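Local coordinates for protein exoribonuclease II, mitochondrial (Candida glabrata, PDB 6F3H) that degrades RNA from the 3' end as the exoribonuclease component of the mitochondrial RNA degradosome, probably with magnesium at its active site, at residues A[50-55]-A[64-69]; A[81-86]-A[214-219]. The protein carries 1 engineered substitution. One frame throughout, in Å; residues are numbered along the deposited sequence.

Interaction 1: A[50-55]-A[64-69]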
loop_
_atom_site.group_PDB
_atom_site.type_symbol
_atom_site.label_atom_id
_atom_site.label_comp_id
_atom_site.label_asym_id
_atom_site.label_seq_id
_atom_site.Cartn_x
_atom_site.Cartn_y
_atom_site.Cartn_z
ATOM N N THR A 50 -20.215 9.397 14.680
ATOM C CA THR A 50 -21.225 9.295 13.662
ATOM C C THR A 50 -21.607 7.841 13.555
ATOM O O THR A 50 -20.959 6.974 14.138
ATOM C CB THR A 50 -20.702 9.824 12.321
ATOM O OG1 THR A 50 -19.802 10.918 12.551
ATOM C CG2 THR A 50 -21.854 10.310 11.514
HETATM N N MSE A 51 -22.645 7.560 12.793
HETATM C CA MSE A 51 -22.988 6.191 12.560
HETATM C C MSE A 51 -23.662 5.979 11.236
HETATM O O MSE A 51 -24.600 6.684 10.859
HETATM C CB MSE A 51 -23.886 5.685 13.646
HETATM C CG MSE A 51 -24.748 4.561 13.165
HETATM SE SE MSE A 51 -25.451 3.564 14.636
HETATM C CE MSE A 51 -27.184 3.028 13.897
ATOM N N CYS A 52 -23.190 4.965 10.540
ATOM C CA CYS A 52 -23.693 4.708 9.211
ATOM C C CYS A 52 -25.154 4.367 9.309
ATOM O O CYS A 52 -25.528 3.452 10.035
ATOM C CB CYS A 52 -22.927 3.563 8.559
ATOM S SG CYS A 52 -23.380 3.412 6.856
ATOM N N VAL A 53 -25.989 5.123 8.615
ATOM C CA VAL A 53 -27.426 4.904 8.662
ATOM C C VAL A 53 -28.018 4.537 7.312
ATOM O O VAL A 53 -29.165 4.079 7.264
ATOM C CB VAL A 53 -28.149 6.125 9.260
ATOM C CG1 VAL A 53 -28.065 6.040 10.762
ATOM C CG2 VAL A 53 -27.499 7.387 8.787
ATOM N N ASN A 54 -27.298 4.733 6.218
ATOM C CA ASN A 54 -27.785 4.340 4.911
ATOM C C ASN A 54 -26.599 4.071 4.012
ATOM O O ASN A 54 -25.536 4.680 4.163
ATOM C CB ASN A 54 -28.665 5.413 4.272
ATOM C CG ASN A 54 -29.560 4.875 3.197
ATOM O OD1 ASN A 54 -29.691 3.660 3.031
ATOM N ND2 ASN A 54 -30.144 5.780 2.411
ATOM N N LEU A 55 -26.800 3.157 3.088
ATOM C CA LEU A 55 -25.823 2.797 2.084
ATOM C C LEU A 55 -26.106 3.516 0.795
ATOM O O LEU A 55 -27.186 4.076 0.593
ATOM C CB LEU A 55 -25.842 1.298 1.827
ATOM C CG LEU A 55 -25.772 0.275 2.961
ATOM C CD1 LEU A 55 -26.153 -1.110 2.453
ATOM C CD2 LEU A 55 -24.405 0.219 3.625
ATOM N N TYR A 64 -22.408 7.091 1.406
ATOM C CA TYR A 64 -23.082 6.546 2.547
ATOM C C TYR A 64 -23.733 7.656 3.326
ATOM O O TYR A 64 -23.278 8.799 3.329
ATOM C CB TYR A 64 -22.092 5.829 3.432
ATOM C CG TYR A 64 -21.610 4.547 2.842
ATOM C CD1 TYR A 64 -20.672 4.534 1.818
ATOM C CD2 TYR A 64 -22.095 3.341 3.306
ATOM C CE1 TYR A 64 -20.230 3.338 1.276
ATOM C CE2 TYR A 64 -21.663 2.158 2.783
ATOM C CZ TYR A 64 -20.731 2.146 1.771
ATOM O OH TYR A 64 -20.323 0.920 1.275
ATOM N N THR A 65 -24.769 7.292 4.053
ATOM C CA THR A 65 -25.444 8.232 4.914
ATOM C C THR A 65 -25.052 7.906 6.332
ATOM O O THR A 65 -25.160 6.757 6.764
ATOM C CB THR A 65 -26.943 8.141 4.767
ATOM O OG1 THR A 65 -27.270 8.049 3.374
ATOM C CG2 THR A 65 -27.575 9.345 5.389
ATOM N N PHE A 66 -24.558 8.897 7.026
ATOM C CA PHE A 66 -24.203 8.746 8.415
ATOM C C PHE A 66 -25.052 9.699 9.226
ATOM O O PHE A 66 -25.441 10.757 8.741
ATOM C CB PHE A 66 -22.760 9.048 8.631
ATOM C CG PHE A 66 -21.876 8.254 7.792
ATOM C CD1 PHE A 66 -21.671 8.585 6.469
ATOM C CD2 PHE A 66 -21.231 7.165 8.322
ATOM C CE1 PHE A 66 -20.821 7.839 5.694
ATOM C CE2 PHE A 66 -20.390 6.414 7.566
ATOM C CZ PHE A 66 -20.180 6.749 6.244
ATOM N N ALA A 67 -25.321 9.331 10.468
ATOM C CA ALA A 67 -26.114 10.158 11.352
ATOM C C ALA A 67 -25.251 10.613 12.521
ATOM O O ALA A 67 -24.516 9.811 13.105
ATOM C CB ALA A 67 -27.328 9.380 11.839
ATOM N N LYS A 68 -25.324 11.904 12.846
ATOM C CA LYS A 68 -24.659 12.419 14.033
ATOM C C LYS A 68 -25.501 12.250 15.295
ATOM O O LYS A 68 -26.678 11.870 15.274
ATOM C CB LYS A 68 -24.269 13.896 13.928
ATOM C CG LYS A 68 -23.314 14.342 12.839
ATOM C CD LYS A 68 -22.609 15.605 13.349
ATOM C CE LYS A 68 -22.271 16.609 12.258
ATOM N NZ LYS A 68 -21.001 17.324 12.615
ATOM N N LYS A 69 -24.853 12.574 16.412
ATOM C CA LYS A 69 -25.499 12.552 17.714
ATOM C C LYS A 69 -26.785 13.372 17.705
ATOM O O LYS A 69 -27.789 12.975 18.304
ATOM C CB LYS A 69 -24.512 13.131 18.720
ATOM C CG LYS A 69 -24.595 12.642 20.111
ATOM C CD LYS A 69 -23.238 12.887 20.815
ATOM C CE LYS A 69 -22.738 14.341 20.687
ATOM N NZ LYS A 69 -21.525 14.689 21.517
#
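Five backbone hydrogen bonds tie strands 50-54 and 64-68 into an antiparallel beta hairpin carrying a classic beta bulge. Selenomethionine Met51 and Ala67 form a hydrogen-bonded pair: Ala67 N gives to Met51 O at 2.8 Å, and Met51 N returns a more bent bond to Ala67 O. At the bulge Val53 and Asn54 both face Thr65, whose carbonyl accepts two donors. Val53 N lies in the carbonyl plane, 2.6 Å from Thr65 O, whereas Asn54 N approaches from above that plane. Thr65 N closes the pair with an almost straight bond to Asn54 O (2.7 Å, 171° at the hydrogen).

On one face of the sheet, Cys52 SG, anti to its backbone N (chi1 -172°), lies 4.7 Å from the centroid of the Phe66 ring, a sulfur-aromatic contact, and also meets Tyr64 CD2. The Thr50 and Phe66 side chains cross at about a right angle, Thr50 CG2 lying against Phe66 CB; Val40 of strand 39-42 touches both residues. At the bulge, Val53 CG1 abuts Ala67 CB at 3.6 Å, while Met51 and Ala67 pack on Val130 of helix 123-159. Beyond the bulge, Leu55 runs alongside Tyr64, its CD2 meeting the ring edge 3.5 Å from Tyr64 CE2.

Interaction 2: A[81-86]-A[214-219]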
loop_
_atom_site.group_PDB
_atom_site.type_symbol
_atom_site.label_atom_id
_atom_site.label_comp_id
_atom_site.label_asym_id
_atom_site.label_seq_id
_atom_site.Cartn_x
_atom_site.Cartn_y
_atom_site.Cartn_z
ATOM N N VAL A 81 -14.171 7.653 6.041
ATOM C CA VAL A 81 -14.212 6.981 7.338
ATOM C C VAL A 81 -12.797 6.796 7.877
ATOM O O VAL A 81 -11.984 6.095 7.263
ATOM C CB VAL A 81 -14.934 5.635 7.238
ATOM C CG1 VAL A 81 -14.755 4.880 8.538
ATOM C CG2 VAL A 81 -16.406 5.855 6.959
ATOM N N ILE A 82 -12.514 7.366 9.058
ATOM C CA ILE A 82 -11.170 7.236 9.620
ATOM C C ILE A 82 -11.051 6.047 10.548
ATOM O O ILE A 82 -9.966 5.451 10.660
ATOM C CB ILE A 82 -10.744 8.513 10.372
ATOM C CG1 ILE A 82 -11.227 9.742 9.656
ATOM C CG2 ILE A 82 -9.300 8.665 10.243
ATOM C CD1 ILE A 82 -10.872 10.971 10.426
ATOM N N LEU A 83 -12.114 5.721 11.283
ATOM C CA LEU A 83 -12.132 4.471 12.015
ATOM C C LEU A 83 -13.561 3.999 12.140
ATOM O O LEU A 83 -14.505 4.785 12.074
ATOM C CB LEU A 83 -11.470 4.570 13.400
ATOM C CG LEU A 83 -11.887 5.517 14.516
ATOM C CD1 LEU A 83 -13.060 4.957 15.284
ATOM C CD2 LEU A 83 -10.710 5.701 15.447
ATOM N N ARG A 84 -13.699 2.697 12.358
ATOM C CA ARG A 84 -14.972 2.017 12.246
ATOM C C ARG A 84 -15.095 1.031 13.391
ATOM O O ARG A 84 -14.115 0.371 13.752
ATOM C CB ARG A 84 -15.074 1.291 10.904
ATOM C CG ARG A 84 -16.112 0.197 10.810
ATOM C CD ARG A 84 -16.114 -0.391 9.404
ATOM N NE ARG A 84 -16.727 -1.715 9.282
ATOM C CZ ARG A 84 -16.063 -2.835 9.009
ATOM N NH1 ARG A 84 -14.749 -2.808 8.830
ATOM N NH2 ARG A 84 -16.720 -3.990 8.917
ATOM N N ILE A 85 -16.304 0.947 13.943
ATOM C CA ILE A 85 -16.677 0.032 15.011
ATOM C C ILE A 85 -17.837 -0.797 14.491
ATOM O O ILE A 85 -18.913 -0.247 14.234
ATOM C CB ILE A 85 -17.114 0.770 16.285
ATOM C CG1 ILE A 85 -15.958 1.555 16.867
ATOM C CG2 ILE A 85 -17.654 -0.225 17.283
ATOM C CD1 ILE A 85 -14.884 0.650 17.344
ATOM N N PRO A 86 -17.688 -2.109 14.358
ATOM C CA PRO A 86 -18.723 -2.906 13.695
ATOM C C PRO A 86 -19.968 -3.059 14.563
ATOM O O PRO A 86 -19.935 -2.912 15.789
ATOM C CB PRO A 86 -18.024 -4.248 13.435
ATOM C CG PRO A 86 -16.523 -3.927 13.503
ATOM C CD PRO A 86 -16.456 -2.890 14.581
ATOM N N THR A 214 -11.724 3.313 24.596
ATOM C CA THR A 214 -10.274 3.497 24.620
ATOM C C THR A 214 -9.719 3.700 23.216
ATOM O O THR A 214 -8.835 4.535 23.000
ATOM C CB THR A 214 -9.597 2.322 25.318
ATOM O OG1 THR A 214 -10.205 2.132 26.597
ATOM C CG2 THR A 214 -8.128 2.586 25.525
ATOM N N LEU A 215 -10.234 2.956 22.243
ATOM C CA LEU A 215 -9.776 3.139 20.877
ATOM C C LEU A 215 -9.974 4.575 20.447
ATOM O O LEU A 215 -9.034 5.258 20.016
ATOM C CB LEU A 215 -10.541 2.207 19.944
ATOM C CG LEU A 215 -10.484 2.665 18.496
ATOM C CD1 LEU A 215 -9.114 2.411 17.928
ATOM C CD2 LEU A 215 -11.534 1.966 17.708
ATOM N N LEU A 216 -11.202 5.050 20.577
ATOM C CA LEU A 216 -11.534 6.400 20.162
ATOM C C LEU A 216 -10.675 7.418 20.890
ATOM O O LEU A 216 -10.047 8.276 20.265
ATOM C CB LEU A 216 -13.010 6.625 20.413
ATOM C CG LEU A 216 -13.603 7.832 19.752
ATOM C CD1 LEU A 216 -12.955 8.024 18.411
ATOM C CD2 LEU A 216 -15.053 7.517 19.577
ATOM N N ALA A 217 -10.601 7.309 22.212
ATOM C CA ALA A 217 -9.801 8.255 22.990
ATOM C C ALA A 217 -8.336 8.235 22.569
ATOM O O ALA A 217 -7.693 9.284 22.510
ATOM C CB ALA A 217 -9.923 7.945 24.484
ATOM N N THR A 218 -7.789 7.056 22.271
ATOM C CA THR A 218 -6.389 7.002 21.887
ATOM C C THR A 218 -6.167 7.724 20.579
ATOM O O THR A 218 -5.200 8.479 20.433
ATOM C CB THR A 218 -5.934 5.549 21.749
ATOM O OG1 THR A 218 -6.421 4.771 22.837
ATOM C CG2 THR A 218 -4.457 5.467 21.754
ATOM N N TYR A 219 -7.075 7.529 19.628
ATOM C CA TYR A 219 -7.001 8.243 18.369
ATOM C C TYR A 219 -6.954 9.738 18.613
ATOM O O TYR A 219 -6.035 10.445 18.183
ATOM C CB TYR A 219 -8.228 7.906 17.535
ATOM C CG TYR A 219 -8.256 8.724 16.294
ATOM C CD1 TYR A 219 -7.287 8.533 15.339
ATOM C CD2 TYR A 219 -9.206 9.720 16.083
ATOM C CE1 TYR A 219 -7.259 9.272 14.190
ATOM C CE2 TYR A 219 -9.189 10.487 14.909
ATOM C CZ TYR A 219 -8.201 10.249 13.964
ATOM O OH TYR A 219 -8.125 10.960 12.781
#
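Strand 81-85, an outermost strand of the N-terminal antiparallel sheet, packs against helix 212-226 through a largely apolar strand-helix interface. The short segments run nearly antiparallel, 165° between their directions, with axes 10.4 Å apart, so side chains must span the gap. Leu83 makes the largest contribution, touching Leu215, Leu216 and Tyr219. Its CG sits in the crowded position between backbone N and carbonyl carbon (chi1 58°), and the two methyls divide the work: CD1 meets Leu215 CD2 tip to tip at 4.1 Å, and CD2 lies 3.9 Å from Tyr219 CB, where the phenol side chain leaves the helix. Leu215 CD2 also takes the tip of Ile85, 3.6 Å from its CD1, and thus bridges two strand residues.

A classic beta bulge explains why neighbours Ile82 and Leu83 both point at the helix: the two face Leu41 of the adjoining strand 39-42, which itself touches Leu83, Leu216 and Tyr219. Arg84 turns the other way, to a salt bridge with Asp38.

Tyr219 CG is anti to its backbone N (chi1 174°), which carries the ring out toward the strand, where the Ile82 and Tyr219 side chains cross at about a right angle. Ile82 CG2 and CD1 each lie 3.6 Å from Tyr219 OH, two methyl groups in van der Waals contact with a hydroxyl that is hydrogen-bonded to Arg223 NE of the same helix.

Both contacts involve one five-stranded antiparallel sheet, with strand 39-42 between strands 50-54 and 81-85. Interaction 1 is the hairpin inside the sheet; interaction 2 joins the sheet's far strand to a helix more than a hundred residues later in sequence. Their centres lie 15 Å apart, yet they touch directly: Phe66 CZ of the hairpin packs 3.9 Å from Val81 CG2. Val40 of the intervening strand also touches Val81, linking the two contacts. Neither contact reaches the magnesium site of Asp401 and Asp410 in the RNB domain, but the nearest atoms of interactions 1 and 2 are about 10 Å and 11 Å from the bound nucleic acid.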